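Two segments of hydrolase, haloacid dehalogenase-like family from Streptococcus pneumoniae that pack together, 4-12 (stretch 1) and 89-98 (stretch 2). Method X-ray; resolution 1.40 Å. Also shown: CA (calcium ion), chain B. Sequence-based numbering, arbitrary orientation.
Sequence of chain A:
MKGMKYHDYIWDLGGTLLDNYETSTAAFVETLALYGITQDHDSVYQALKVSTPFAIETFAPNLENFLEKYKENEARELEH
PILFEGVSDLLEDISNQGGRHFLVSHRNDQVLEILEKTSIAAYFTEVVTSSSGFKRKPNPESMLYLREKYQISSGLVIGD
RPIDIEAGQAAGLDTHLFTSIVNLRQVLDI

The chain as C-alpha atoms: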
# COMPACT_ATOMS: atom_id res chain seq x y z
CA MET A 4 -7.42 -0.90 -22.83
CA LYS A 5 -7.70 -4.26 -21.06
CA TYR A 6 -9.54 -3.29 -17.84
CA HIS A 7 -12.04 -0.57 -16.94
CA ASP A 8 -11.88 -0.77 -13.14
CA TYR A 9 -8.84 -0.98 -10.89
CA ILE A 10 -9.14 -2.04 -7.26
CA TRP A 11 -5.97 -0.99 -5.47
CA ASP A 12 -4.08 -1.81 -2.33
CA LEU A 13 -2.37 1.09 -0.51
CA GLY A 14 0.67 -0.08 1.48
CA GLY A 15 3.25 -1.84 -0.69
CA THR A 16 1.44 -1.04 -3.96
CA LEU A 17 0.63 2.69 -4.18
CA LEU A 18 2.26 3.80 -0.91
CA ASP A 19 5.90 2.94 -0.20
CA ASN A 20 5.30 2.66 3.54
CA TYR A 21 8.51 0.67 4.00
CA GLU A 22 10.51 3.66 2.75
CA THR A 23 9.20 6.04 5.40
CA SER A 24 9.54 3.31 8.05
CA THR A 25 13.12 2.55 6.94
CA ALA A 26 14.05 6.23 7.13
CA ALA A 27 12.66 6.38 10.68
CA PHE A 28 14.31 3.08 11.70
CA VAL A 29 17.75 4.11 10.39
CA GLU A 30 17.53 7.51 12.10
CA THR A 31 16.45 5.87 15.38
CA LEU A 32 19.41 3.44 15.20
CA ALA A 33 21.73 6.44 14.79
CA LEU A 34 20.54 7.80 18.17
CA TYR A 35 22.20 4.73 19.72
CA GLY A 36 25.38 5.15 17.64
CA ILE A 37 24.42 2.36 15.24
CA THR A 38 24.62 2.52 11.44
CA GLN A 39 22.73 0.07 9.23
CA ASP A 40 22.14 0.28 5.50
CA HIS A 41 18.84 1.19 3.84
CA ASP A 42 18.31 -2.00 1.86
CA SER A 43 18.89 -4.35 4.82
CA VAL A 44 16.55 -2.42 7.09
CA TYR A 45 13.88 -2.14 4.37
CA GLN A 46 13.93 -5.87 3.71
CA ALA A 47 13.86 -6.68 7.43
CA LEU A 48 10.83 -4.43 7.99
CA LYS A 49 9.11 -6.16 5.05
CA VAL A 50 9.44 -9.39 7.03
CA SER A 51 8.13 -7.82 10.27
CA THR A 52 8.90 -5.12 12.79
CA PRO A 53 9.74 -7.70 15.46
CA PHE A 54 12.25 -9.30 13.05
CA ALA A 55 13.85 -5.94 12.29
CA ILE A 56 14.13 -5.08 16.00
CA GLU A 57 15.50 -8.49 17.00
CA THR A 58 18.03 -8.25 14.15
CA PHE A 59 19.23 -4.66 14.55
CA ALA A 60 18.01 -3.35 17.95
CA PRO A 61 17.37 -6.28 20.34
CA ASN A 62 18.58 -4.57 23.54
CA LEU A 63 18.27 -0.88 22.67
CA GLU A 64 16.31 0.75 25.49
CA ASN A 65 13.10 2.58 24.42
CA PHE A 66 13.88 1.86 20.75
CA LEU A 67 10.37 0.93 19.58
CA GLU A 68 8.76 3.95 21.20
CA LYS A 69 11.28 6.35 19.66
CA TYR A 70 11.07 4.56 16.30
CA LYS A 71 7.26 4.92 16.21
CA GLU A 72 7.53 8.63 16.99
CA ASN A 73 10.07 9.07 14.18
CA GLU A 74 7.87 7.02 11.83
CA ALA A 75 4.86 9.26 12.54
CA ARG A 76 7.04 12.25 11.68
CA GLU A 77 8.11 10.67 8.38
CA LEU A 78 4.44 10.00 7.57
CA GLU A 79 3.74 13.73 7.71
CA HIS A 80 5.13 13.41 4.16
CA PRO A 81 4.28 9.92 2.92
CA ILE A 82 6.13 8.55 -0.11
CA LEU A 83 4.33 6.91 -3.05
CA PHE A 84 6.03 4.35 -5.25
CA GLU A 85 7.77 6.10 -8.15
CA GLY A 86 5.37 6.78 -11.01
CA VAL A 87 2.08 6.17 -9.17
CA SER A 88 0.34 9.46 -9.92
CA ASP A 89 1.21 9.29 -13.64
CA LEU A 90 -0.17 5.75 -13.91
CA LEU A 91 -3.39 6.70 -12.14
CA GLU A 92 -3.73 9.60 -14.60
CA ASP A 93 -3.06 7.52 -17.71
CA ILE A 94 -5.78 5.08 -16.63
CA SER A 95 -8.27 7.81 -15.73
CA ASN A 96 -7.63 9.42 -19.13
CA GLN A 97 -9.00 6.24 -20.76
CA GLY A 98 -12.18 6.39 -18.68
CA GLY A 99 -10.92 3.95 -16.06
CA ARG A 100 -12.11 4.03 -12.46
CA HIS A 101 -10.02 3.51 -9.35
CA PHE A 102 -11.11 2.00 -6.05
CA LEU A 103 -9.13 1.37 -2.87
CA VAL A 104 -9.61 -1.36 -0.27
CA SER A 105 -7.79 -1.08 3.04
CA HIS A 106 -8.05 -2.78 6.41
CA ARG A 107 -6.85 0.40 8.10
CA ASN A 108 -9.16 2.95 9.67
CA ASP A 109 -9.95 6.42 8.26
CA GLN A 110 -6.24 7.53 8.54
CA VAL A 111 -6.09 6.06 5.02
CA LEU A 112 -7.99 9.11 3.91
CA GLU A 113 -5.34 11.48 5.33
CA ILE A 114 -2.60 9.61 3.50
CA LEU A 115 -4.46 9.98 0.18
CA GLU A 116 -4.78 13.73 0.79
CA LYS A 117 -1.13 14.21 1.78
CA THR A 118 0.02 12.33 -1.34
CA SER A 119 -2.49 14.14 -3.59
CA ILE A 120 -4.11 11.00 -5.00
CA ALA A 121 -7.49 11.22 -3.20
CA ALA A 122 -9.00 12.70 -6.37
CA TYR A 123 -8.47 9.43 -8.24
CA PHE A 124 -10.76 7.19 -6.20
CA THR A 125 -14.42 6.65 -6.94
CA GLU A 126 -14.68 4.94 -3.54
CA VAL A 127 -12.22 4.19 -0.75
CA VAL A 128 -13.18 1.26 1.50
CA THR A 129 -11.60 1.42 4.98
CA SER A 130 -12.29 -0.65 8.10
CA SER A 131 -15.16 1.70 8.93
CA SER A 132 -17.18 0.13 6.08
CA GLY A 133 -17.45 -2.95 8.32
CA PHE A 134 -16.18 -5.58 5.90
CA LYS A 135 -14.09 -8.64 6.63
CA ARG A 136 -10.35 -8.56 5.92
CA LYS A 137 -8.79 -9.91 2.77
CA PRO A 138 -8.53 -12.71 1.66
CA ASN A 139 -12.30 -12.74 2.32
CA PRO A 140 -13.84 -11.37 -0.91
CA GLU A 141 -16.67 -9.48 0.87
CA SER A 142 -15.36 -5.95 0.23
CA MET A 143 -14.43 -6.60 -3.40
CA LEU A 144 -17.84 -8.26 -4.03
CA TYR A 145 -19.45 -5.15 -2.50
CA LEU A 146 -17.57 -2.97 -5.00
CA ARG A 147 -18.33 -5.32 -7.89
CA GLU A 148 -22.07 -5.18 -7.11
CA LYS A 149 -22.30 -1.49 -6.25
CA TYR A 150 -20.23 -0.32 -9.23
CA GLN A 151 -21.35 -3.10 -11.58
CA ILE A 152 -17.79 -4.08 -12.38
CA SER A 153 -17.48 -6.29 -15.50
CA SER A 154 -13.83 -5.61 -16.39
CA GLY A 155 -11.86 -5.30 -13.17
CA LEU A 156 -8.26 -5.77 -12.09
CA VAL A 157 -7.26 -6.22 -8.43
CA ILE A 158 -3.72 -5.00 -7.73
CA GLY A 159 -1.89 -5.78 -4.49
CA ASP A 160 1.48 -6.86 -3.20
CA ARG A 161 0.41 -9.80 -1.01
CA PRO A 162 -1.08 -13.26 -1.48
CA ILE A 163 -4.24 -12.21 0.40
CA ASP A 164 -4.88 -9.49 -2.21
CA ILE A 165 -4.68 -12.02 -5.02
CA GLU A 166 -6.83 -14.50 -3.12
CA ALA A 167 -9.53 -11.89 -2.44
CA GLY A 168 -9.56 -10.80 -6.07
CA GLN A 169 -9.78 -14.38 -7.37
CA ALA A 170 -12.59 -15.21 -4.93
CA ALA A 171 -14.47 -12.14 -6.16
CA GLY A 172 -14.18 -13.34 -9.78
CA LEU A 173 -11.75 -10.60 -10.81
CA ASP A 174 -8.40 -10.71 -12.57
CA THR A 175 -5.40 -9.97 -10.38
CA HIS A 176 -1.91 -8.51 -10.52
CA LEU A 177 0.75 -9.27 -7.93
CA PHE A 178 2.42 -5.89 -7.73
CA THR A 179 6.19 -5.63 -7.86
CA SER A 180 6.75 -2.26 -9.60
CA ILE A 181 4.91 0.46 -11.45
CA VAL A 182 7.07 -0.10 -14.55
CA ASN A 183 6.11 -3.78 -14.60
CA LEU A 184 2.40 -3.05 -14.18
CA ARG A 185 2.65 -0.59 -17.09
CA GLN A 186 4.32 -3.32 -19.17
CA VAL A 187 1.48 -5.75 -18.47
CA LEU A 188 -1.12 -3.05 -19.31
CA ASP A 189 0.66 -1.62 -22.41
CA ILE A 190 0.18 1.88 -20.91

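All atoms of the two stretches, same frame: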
# COMPACT_ATOMS: atom_id res chain seq x y z
N MET A 4 -7.31 -1.16 -24.30
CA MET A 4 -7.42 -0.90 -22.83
C MET A 4 -8.09 -2.10 -22.14
O MET A 4 -9.31 -2.25 -22.20
CB MET A 4 -8.25 0.36 -22.59
CG MET A 4 -8.17 0.87 -21.18
SD MET A 4 -6.58 1.56 -20.69
CE MET A 4 -7.14 1.91 -19.03
N LYS A 5 -7.28 -2.92 -21.47
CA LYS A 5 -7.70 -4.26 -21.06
C LYS A 5 -8.76 -4.27 -19.94
O LYS A 5 -9.67 -5.10 -19.95
CB LYS A 5 -6.47 -5.09 -20.64
CG LYS A 5 -5.42 -5.27 -21.76
CD LYS A 5 -4.02 -5.55 -21.21
CE LYS A 5 -2.95 -5.52 -22.31
NZ LYS A 5 -3.08 -6.66 -23.28
N TYR A 6 -8.64 -3.34 -19.00
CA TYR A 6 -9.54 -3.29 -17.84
C TYR A 6 -10.13 -1.91 -17.69
O TYR A 6 -9.46 -0.93 -17.98
CB TYR A 6 -8.77 -3.65 -16.57
CG TYR A 6 -8.17 -5.02 -16.60
CD1 TYR A 6 -8.95 -6.14 -16.38
CD2 TYR A 6 -6.82 -5.20 -16.85
CE1 TYR A 6 -8.41 -7.41 -16.41
CE2 TYR A 6 -6.26 -6.46 -16.89
CZ TYR A 6 -7.06 -7.57 -16.66
OH TYR A 6 -6.48 -8.82 -16.68
N HIS A 7 -11.37 -1.84 -17.20
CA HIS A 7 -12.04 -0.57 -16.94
C HIS A 7 -11.83 -0.10 -15.50
O HIS A 7 -11.64 1.09 -15.26
CB HIS A 7 -13.55 -0.67 -17.22
CG HIS A 7 -14.29 0.61 -17.01
ND1 HIS A 7 -14.24 1.66 -17.91
CD2 HIS A 7 -15.10 1.03 -16.01
CE1 HIS A 7 -15.00 2.65 -17.47
NE2 HIS A 7 -15.52 2.30 -16.31
N ASP A 8 -11.88 -1.05 -14.57
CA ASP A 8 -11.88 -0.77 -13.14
C ASP A 8 -10.67 -1.39 -12.46
O ASP A 8 -10.27 -2.51 -12.78
CB ASP A 8 -13.17 -1.31 -12.53
CG ASP A 8 -14.39 -0.57 -13.02
OD1 ASP A 8 -14.28 0.67 -13.14
OD2 ASP A 8 -15.43 -1.20 -13.27
N TYR A 9 -10.09 -0.64 -11.54
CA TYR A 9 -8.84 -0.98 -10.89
C TYR A 9 -9.07 -0.88 -9.39
O TYR A 9 -9.40 0.19 -8.89
CB TYR A 9 -7.73 -0.02 -11.36
CG TYR A 9 -7.44 -0.17 -12.84
CD1 TYR A 9 -6.41 -0.97 -13.28
CD2 TYR A 9 -8.26 0.42 -13.80
CE1 TYR A 9 -6.15 -1.15 -14.62
CE2 TYR A 9 -8.02 0.23 -15.15
CZ TYR A 9 -6.95 -0.55 -15.55
OH TYR A 9 -6.71 -0.76 -16.91
N ILE A 10 -8.95 -2.01 -8.70
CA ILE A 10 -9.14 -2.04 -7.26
C ILE A 10 -7.76 -2.18 -6.63
O ILE A 10 -7.12 -3.23 -6.74
CB ILE A 10 -10.06 -3.19 -6.82
CG1 ILE A 10 -11.43 -3.08 -7.48
CG2 ILE A 10 -10.21 -3.15 -5.29
CD1 ILE A 10 -12.37 -4.22 -7.13
N TRP A 11 -7.33 -1.12 -5.97
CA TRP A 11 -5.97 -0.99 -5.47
C TRP A 11 -5.84 -1.30 -3.99
O TRP A 11 -6.79 -1.19 -3.22
CB TRP A 11 -5.49 0.45 -5.67
CG TRP A 11 -5.42 0.91 -7.09
CD1 TRP A 11 -6.36 1.60 -7.79
CD2 TRP A 11 -4.31 0.74 -7.98
NE1 TRP A 11 -5.92 1.86 -9.05
CE2 TRP A 11 -4.67 1.34 -9.20
CE3 TRP A 11 -3.05 0.13 -7.87
CZ2 TRP A 11 -3.81 1.37 -10.30
CZ3 TRP A 11 -2.20 0.15 -8.97
CH2 TRP A 11 -2.59 0.77 -10.17
N ASP A 12 -4.62 -1.66 -3.67
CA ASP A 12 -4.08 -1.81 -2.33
C ASP A 12 -3.21 -0.57 -2.08
O ASP A 12 -2.60 -0.05 -3.01
CB ASP A 12 -3.29 -3.13 -2.33
CG ASP A 12 -2.38 -3.32 -1.15
OD1 ASP A 12 -2.83 -3.24 0.00
OD2 ASP A 12 -1.20 -3.68 -1.41
N ASP A 89 1.28 9.34 -12.18
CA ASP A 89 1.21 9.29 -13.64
C ASP A 89 0.43 8.08 -14.15
O ASP A 89 -0.26 8.16 -15.16
CB ASP A 89 2.60 9.26 -14.27
CG ASP A 89 3.32 10.60 -14.23
OD1 ASP A 89 2.65 11.66 -14.22
OD2 ASP A 89 4.57 10.58 -14.27
N LEU A 90 0.57 6.93 -13.48
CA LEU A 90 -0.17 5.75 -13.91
C LEU A 90 -1.66 5.92 -13.63
O LEU A 90 -2.49 5.60 -14.48
CB LEU A 90 0.37 4.47 -13.25
CG LEU A 90 -0.39 3.19 -13.60
CD1 LEU A 90 -0.44 2.98 -15.11
CD2 LEU A 90 0.22 1.98 -12.92
N LEU A 91 -1.99 6.43 -12.45
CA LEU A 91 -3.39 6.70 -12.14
C LEU A 91 -4.00 7.63 -13.20
O LEU A 91 -5.12 7.41 -13.68
CB LEU A 91 -3.54 7.28 -10.74
CG LEU A 91 -3.11 6.36 -9.60
CD1 LEU A 91 -3.22 7.09 -8.27
CD2 LEU A 91 -3.92 5.07 -9.54
N GLU A 92 -3.24 8.65 -13.60
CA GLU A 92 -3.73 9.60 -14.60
C GLU A 92 -3.91 8.96 -15.98
O GLU A 92 -4.93 9.18 -16.63
CB GLU A 92 -2.80 10.79 -14.70
CG GLU A 92 -3.31 11.93 -15.60
CD GLU A 92 -4.66 12.48 -15.18
OE1 GLU A 92 -5.08 12.33 -14.00
OE2 GLU A 92 -5.34 13.08 -16.04
N ASP A 93 -2.94 8.16 -16.41
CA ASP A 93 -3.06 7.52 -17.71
C ASP A 93 -4.30 6.64 -17.77
O ASP A 93 -5.00 6.57 -18.77
CB ASP A 93 -1.81 6.70 -18.06
CG ASP A 93 -0.61 7.55 -18.42
OD1 ASP A 93 -0.79 8.71 -18.85
OD2 ASP A 93 0.52 7.06 -18.30
N ILE A 94 -4.59 5.92 -16.69
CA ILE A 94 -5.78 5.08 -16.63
C ILE A 94 -7.07 5.91 -16.62
O ILE A 94 -8.03 5.60 -17.34
CB ILE A 94 -5.72 4.14 -15.39
CG1 ILE A 94 -4.66 3.05 -15.60
CG2 ILE A 94 -7.07 3.52 -15.09
CD1 ILE A 94 -4.31 2.28 -14.34
N SER A 95 -7.10 6.95 -15.80
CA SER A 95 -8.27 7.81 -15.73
C SER A 95 -8.54 8.51 -17.07
O SER A 95 -9.69 8.72 -17.43
CB SER A 95 -8.12 8.84 -14.61
OG SER A 95 -8.12 8.18 -13.35
N ASN A 96 -7.47 8.82 -17.80
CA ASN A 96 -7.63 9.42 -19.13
C ASN A 96 -8.30 8.51 -20.14
O ASN A 96 -8.85 8.99 -21.13
CB ASN A 96 -6.27 9.87 -19.67
CG ASN A 96 -5.84 11.19 -19.10
OD1 ASN A 96 -6.66 11.93 -18.54
ND2 ASN A 96 -4.57 11.51 -19.26
N GLN A 97 -8.27 7.20 -19.91
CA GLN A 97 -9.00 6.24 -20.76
C GLN A 97 -10.37 5.87 -20.22
O GLN A 97 -10.98 4.90 -20.67
CB GLN A 97 -8.16 4.98 -20.96
CG GLN A 97 -6.86 5.24 -21.70
CD GLN A 97 -7.10 5.83 -23.07
OE1 GLN A 97 -7.99 5.39 -23.81
NE2 GLN A 97 -6.32 6.84 -23.42
N GLY A 98 -10.86 6.64 -19.25
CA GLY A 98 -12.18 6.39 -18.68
C GLY A 98 -12.18 5.35 -17.58
O GLY A 98 -13.24 4.94 -17.11
CA CA B . -0.36 -4.19 0.76
O HOH W 1 -12.33 2.22 -19.82
O HOH W 2 1.63 -4.71 1.99
O HOH W 3 -1.64 -6.19 1.00
O HOH W 4 -1.32 -3.33 2.70

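A β-strand and an α-helix pack here mainly through apolar side chains, with a smaller polar edge at H7, Q97 and G98, no direct hydrogen bond between the stretches and a single water bridge near the helix's C-terminal end. Strand 8-11 and helix 89-96 run roughly antiparallel, their directions 153° apart and their axes 10.5 Å apart at closest approach; the contact buries 408 Å². Alternation along the strand sends Y9 and W11 toward the helix, while D8 points away. I94 is the central helix residue: its CD1 lies over one face of the Y9 ring, 3.9 Å from the ring centroid and 11° off the normal, a CH-π contact, and its CG2 comes within 3.4 Å of Y9 CE2. The same CD1 meets the edge of the W11 indole, 4.2 Å from W11 CZ2. One turn earlier, L91 CD2 sits 3.8 Å from W11 CZ2 and L90 CD2 4.1 Å from W11 CH2, so one methyl from each leucine contacts the benzo end of the indole. At the more open end, M4 CE packs 3.8 Å from Q97 CB and 4.3 Å from I94 CG2. H7 CE1 approaches G98 O at 2.9 Å, and water 1 lies 2.8 Å from H7 ND1 and donates to Q97 O at 3.1 Å. G98 adopts phi/psi 84/9°, where a CB would jam against the preceding carbonyl.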